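Local coordinates for trehalose synthase regulatory protein (Candida albicans, PDB 5HUS) that probably regulates the trehalose synthase complex of this yeast, through a C-terminal domain related to the HAD-type trehalose-phosphatases, at residues 271-283 with 289-301. Residues are numbered along the deposited sequence; the frame is centred on the assembly and turned at random.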
loop_
_atom_site.group_PDB
_atom_site.type_symbol
_atom_site.label_atom_id
_atom_site.label_comp_id
_atom_site.label_asym_id
_atom_site.label_seq_id
_atom_site.Cartn_x
_atom_site.Cartn_y
_atom_site.Cartn_z
ATOM N N GLY A 271 -11.528 -9.460 -14.895
ATOM C CA GLY A 271 -12.724 -10.285 -14.842
ATOM C C GLY A 271 -13.526 -10.076 -13.574
ATOM O O GLY A 271 -14.563 -9.414 -13.589
ATOM N N ASN A 272 -13.054 -10.660 -12.476
ATOM C CA ASN A 272 -13.608 -10.368 -11.164
ATOM C C ASN A 272 -12.686 -9.424 -10.404
ATOM O O ASN A 272 -11.480 -9.659 -10.335
ATOM C CB ASN A 272 -13.825 -11.649 -10.362
ATOM C CG ASN A 272 -15.120 -12.338 -10.720
ATOM O OD1 ASN A 272 -15.761 -11.994 -11.712
ATOM N ND2 ASN A 272 -15.519 -13.312 -9.908
ATOM N N THR A 273 -13.252 -8.340 -9.884
ATOM C CA THR A 273 -12.512 -7.409 -9.035
ATOM C C THR A 273 -13.369 -7.101 -7.821
ATOM O O THR A 273 -14.596 -7.137 -7.892
ATOM C CB THR A 273 -12.134 -6.089 -9.765
ATOM O OG1 THR A 273 -13.319 -5.337 -10.067
ATOM C CG2 THR A 273 -11.371 -6.375 -11.054
ATOM N N LEU A 274 -12.726 -6.824 -6.696
ATOM C CA LEU A 274 -13.455 -6.485 -5.487
ATOM C C LEU A 274 -12.605 -5.537 -4.661
ATOM O O LEU A 274 -11.421 -5.773 -4.457
ATOM C CB LEU A 274 -13.810 -7.745 -4.686
ATOM C CG LEU A 274 -14.720 -7.642 -3.452
ATOM C CD1 LEU A 274 -15.370 -8.994 -3.178
ATOM C CD2 LEU A 274 -13.968 -7.172 -2.207
ATOM N N THR A 275 -13.217 -4.457 -4.205
ATOM C CA THR A 275 -12.557 -3.539 -3.296
ATOM C C THR A 275 -13.360 -3.472 -2.003
ATOM O O THR A 275 -14.591 -3.398 -2.031
ATOM C CB THR A 275 -12.418 -2.137 -3.904
ATOM O OG1 THR A 275 -13.688 -1.710 -4.411
ATOM C CG2 THR A 275 -11.409 -2.150 -5.046
ATOM N N VAL A 276 -12.664 -3.512 -0.875
ATOM C CA VAL A 276 -13.325 -3.464 0.424
ATOM C C VAL A 276 -12.515 -2.605 1.386
ATOM O O VAL A 276 -11.284 -2.684 1.424
ATOM C CB VAL A 276 -13.534 -4.884 1.009
ATOM C CG1 VAL A 276 -12.231 -5.674 1.003
ATOM C CG2 VAL A 276 -14.111 -4.810 2.411
ATOM N N THR A 277 -13.202 -1.754 2.138
ATOM C CA THR A 277 -12.523 -0.895 3.090
ATOM C C THR A 277 -12.922 -1.223 4.519
ATOM O O THR A 277 -14.054 -1.629 4.779
ATOM C CB THR A 277 -12.807 0.598 2.830
ATOM O OG1 THR A 277 -12.047 1.389 3.750
ATOM C CG2 THR A 277 -14.288 0.926 3.000
ATOM N N LEU A 278 -11.966 -1.065 5.425
ATOM C CA LEU A 278 -12.237 -1.097 6.855
ATOM C C LEU A 278 -12.969 0.175 7.248
ATOM O O LEU A 278 -12.546 1.272 6.891
ATOM C CB LEU A 278 -10.935 -1.241 7.644
ATOM C CG LEU A 278 -10.282 -2.621 7.575
ATOM C CD1 LEU A 278 -8.819 -2.548 7.989
ATOM C CD2 LEU A 278 -11.036 -3.586 8.467
ATOM N N ILE A 279 -14.080 0.022 7.960
ATOM C CA ILE A 279 -14.862 1.165 8.416
ATOM C C ILE A 279 -15.047 1.095 9.925
ATOM O O ILE A 279 -14.883 0.034 10.530
ATOM C CB ILE A 279 -16.239 1.227 7.734
ATOM C CG1 ILE A 279 -17.076 0.000 8.101
ATOM C CG2 ILE A 279 -16.083 1.331 6.228
ATOM C CD1 ILE A 279 -18.409 -0.061 7.387
ATOM N N SER A 280 -15.391 2.224 10.532
ATOM C CA SER A 280 -15.510 2.281 11.981
ATOM C C SER A 280 -16.568 3.271 12.442
ATOM O O SER A 280 -17.268 3.884 11.636
ATOM C CB SER A 280 -14.165 2.656 12.607
ATOM O OG SER A 280 -13.852 4.016 12.354
ATOM N N SER A 281 -16.679 3.402 13.758
ATOM C CA SER A 281 -17.426 4.489 14.368
ATOM C C SER A 281 -16.428 5.469 14.986
ATOM O O SER A 281 -15.806 5.168 16.005
ATOM C CB SER A 281 -18.402 3.964 15.423
ATOM O OG SER A 281 -19.378 3.118 14.839
ATOM N N SER A 282 -16.272 6.634 14.360
ATOM C CA SER A 282 -17.060 6.986 13.186
ATOM C C SER A 282 -16.241 7.616 12.063
ATOM O O SER A 282 -15.775 8.752 12.176
ATOM C CB SER A 282 -18.194 7.939 13.576
ATOM O OG SER A 282 -18.903 8.381 12.430
ATOM N N ASN A 283 -16.067 6.860 10.984
ATOM C CA ASN A 283 -15.641 7.416 9.706
ATOM C C ASN A 283 -16.688 7.044 8.663
ATOM O O ASN A 283 -16.397 6.931 7.473
ATOM C CB ASN A 283 -14.247 6.916 9.308
ATOM C CG ASN A 283 -14.113 5.403 9.385
ATOM O OD1 ASN A 283 -15.073 4.662 9.160
ATOM N ND2 ASN A 283 -12.908 4.937 9.698
ATOM N N ALA A 289 -14.426 4.992 -2.757
ATOM C CA ALA A 289 -14.700 4.291 -4.003
ATOM C C ALA A 289 -14.731 2.781 -3.787
ATOM O O ALA A 289 -15.042 2.027 -4.709
ATOM C CB ALA A 289 -13.669 4.648 -5.054
ATOM N N ALA A 290 -14.403 2.339 -2.572
ATOM C CA ALA A 290 -14.508 0.921 -2.240
ATOM C C ALA A 290 -15.960 0.469 -2.372
ATOM O O ALA A 290 -16.878 1.196 -1.999
ATOM C CB ALA A 290 -13.986 0.645 -0.830
ATOM N N THR A 291 -16.165 -0.725 -2.911
ATOM C CA THR A 291 -17.520 -1.252 -3.065
ATOM C C THR A 291 -18.086 -1.740 -1.739
ATOM O O THR A 291 -19.252 -1.487 -1.419
ATOM C CB THR A 291 -17.564 -2.412 -4.076
ATOM O OG1 THR A 291 -16.952 -2.004 -5.303
ATOM C CG2 THR A 291 -19.005 -2.846 -4.339
ATOM N N TYR A 292 -17.252 -2.431 -0.967
ATOM C CA TYR A 292 -17.685 -3.077 0.272
ATOM C C TYR A 292 -17.030 -2.474 1.508
ATOM O O TYR A 292 -15.973 -1.850 1.417
ATOM C CB TYR A 292 -17.369 -4.572 0.224
ATOM C CG TYR A 292 -18.109 -5.348 -0.838
ATOM C CD1 TYR A 292 -19.314 -5.978 -0.550
ATOM C CD2 TYR A 292 -17.594 -5.472 -2.122
ATOM C CE1 TYR A 292 -19.993 -6.699 -1.520
ATOM C CE2 TYR A 292 -18.263 -6.188 -3.095
ATOM C CZ TYR A 292 -19.462 -6.801 -2.789
ATOM O OH TYR A 292 -20.130 -7.520 -3.761
ATOM N N GLY A 293 -17.650 -2.679 2.666
ATOM C CA GLY A 293 -17.056 -2.263 3.929
ATOM C C GLY A 293 -17.064 -3.363 4.983
ATOM O O GLY A 293 -17.990 -4.172 5.032
ATOM N N VAL A 294 -16.019 -3.402 5.811
ATOM C CA VAL A 294 -15.963 -4.277 6.987
ATOM C C VAL A 294 -15.638 -3.454 8.221
ATOM O O VAL A 294 -14.882 -2.490 8.146
ATOM C CB VAL A 294 -14.898 -5.391 6.870
ATOM C CG1 VAL A 294 -15.516 -6.693 6.395
ATOM C CG2 VAL A 294 -13.737 -4.950 5.992
ATOM N N ARG A 295 -16.175 -3.847 9.371
ATOM C CA ARG A 295 -16.020 -3.024 10.566
ATOM C C ARG A 295 -14.831 -3.414 11.439
ATOM O O ARG A 295 -14.508 -2.710 12.394
ATOM C CB ARG A 295 -17.311 -3.055 11.385
ATOM C CG ARG A 295 -18.476 -2.477 10.611
ATOM C CD ARG A 295 -19.608 -2.001 11.498
ATOM N NE ARG A 295 -20.457 -1.062 10.771
ATOM C CZ ARG A 295 -20.429 0.257 10.940
ATOM N NH1 ARG A 295 -19.608 0.798 11.831
ATOM N NH2 ARG A 295 -21.230 1.036 10.226
ATOM N N GLY A 296 -14.167 -4.516 11.105
ATOM C CA GLY A 296 -12.990 -4.932 11.851
ATOM C C GLY A 296 -12.048 -5.812 11.054
ATOM O O GLY A 296 -12.445 -6.432 10.069
ATOM N N ILE A 297 -10.793 -5.883 11.487
ATOM C CA ILE A 297 -9.800 -6.680 10.777
ATOM C C ILE A 297 -10.042 -8.184 10.955
ATOM O O ILE A 297 -9.820 -8.965 10.030
ATOM C CB ILE A 297 -8.366 -6.317 11.228
ATOM C CG1 ILE A 297 -7.332 -7.133 10.450
ATOM C CG2 ILE A 297 -8.195 -6.503 12.730
ATOM C CD1 ILE A 297 -5.999 -6.437 10.304
ATOM N N ASN A 298 -10.503 -8.597 12.132
ATOM C CA ASN A 298 -10.786 -10.010 12.339
ATOM C C ASN A 298 -11.915 -10.473 11.426
ATOM O O ASN A 298 -11.875 -11.579 10.889
ATOM C CB ASN A 298 -11.128 -10.292 13.807
ATOM C CG ASN A 298 -9.919 -10.170 14.716
ATOM O OD1 ASN A 298 -9.065 -9.306 14.516
ATOM N ND2 ASN A 298 -9.835 -11.041 15.715
ATOM N N GLU A 299 -12.909 -9.614 11.237
ATOM C CA GLU A 299 -14.029 -9.941 10.372
ATOM C C GLU A 299 -13.565 -10.057 8.924
ATOM O O GLU A 299 -13.974 -10.970 8.201
ATOM C CB GLU A 299 -15.134 -8.893 10.488
ATOM C CG GLU A 299 -16.388 -9.274 9.708
ATOM C CD GLU A 299 -17.453 -8.205 9.755
ATOM O OE1 GLU A 299 -17.132 -7.057 10.138
ATOM O OE2 GLU A 299 -18.613 -8.512 9.407
ATOM N N LEU A 300 -12.705 -9.130 8.515
ATOM C CA LEU A 300 -12.137 -9.153 7.174
ATOM C C LEU A 300 -11.394 -10.459 6.919
ATOM O O LEU A 300 -11.636 -11.131 5.921
ATOM C CB LEU A 300 -11.192 -7.968 6.972
ATOM C CG LEU A 300 -10.387 -7.948 5.671
ATOM C CD1 LEU A 300 -11.303 -7.742 4.481
ATOM C CD2 LEU A 300 -9.315 -6.863 5.722
ATOM N N LEU A 301 -10.492 -10.815 7.830
ATOM C CA LEU A 301 -9.647 -11.990 7.633
ATOM C C LEU A 301 -10.458 -13.288 7.712
ATOM O O LEU A 301 -10.167 -14.254 7.006
ATOM C CB LEU A 301 -8.501 -12.003 8.650
ATOM C CG LEU A 301 -7.545 -10.808 8.562
ATOM C CD1 LEU A 301 -6.393 -10.927 9.554
ATOM C CD2 LEU A 301 -7.017 -10.648 7.144
HETATM O O HOH W 1 -15.784 -4.155 -6.032
#
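Thr-275 O accepts from Tyr-292 N at 3.0 Å, the first of four near-straight backbone bonds that pair strands 272-278 and 292-294 in parallel. Thr-277 N donates to Tyr-292 O, and Thr-277 O accepts from Val-294 N at 2.8 Å. The bonding runs on to Ile-279, just after the strand, whose N donates to Val-294 O.

At the entry to the short strand, Thr-275 OG1 accepts from Thr-291 N at 3.1 Å. The torsion that sets this hydroxyl between its own N and carbonyl carbon (chi1 50°) points it there; it also bonds Asn-264 of helix 254-265. A water joins Thr-275 N to Thr-291 OG1.

Apolar contacts line one face of the sheet. Leu-274 CG lies 3.8 Å from Tyr-292 CD2, the two side chains crossing at about a right angle. Val-276 CG2 meets Val-294 CG2 at 3.6 Å, and Val-276 CG1 reaches Leu-300 CD1 of the following helix. Leu-278 CD2 rests on the Gly-296 carbonyl at the N-cap, 3.6 Å from Gly-296 O. On the other face Ala-290 CB packs on Thr-277 CB.

Ile-279 CD1 lies over one face of the Arg-295 guanidinium, displaced toward the rim; Arg-295 NH2 forms a salt bridge with Glu-284.

The contact thus adds a short strand, between 4-5 and 272-278, to the parallel part of the central HAD-like sheet, with backbone bonds fixing the register and apolar side chains packing against the start of the C-terminal helix.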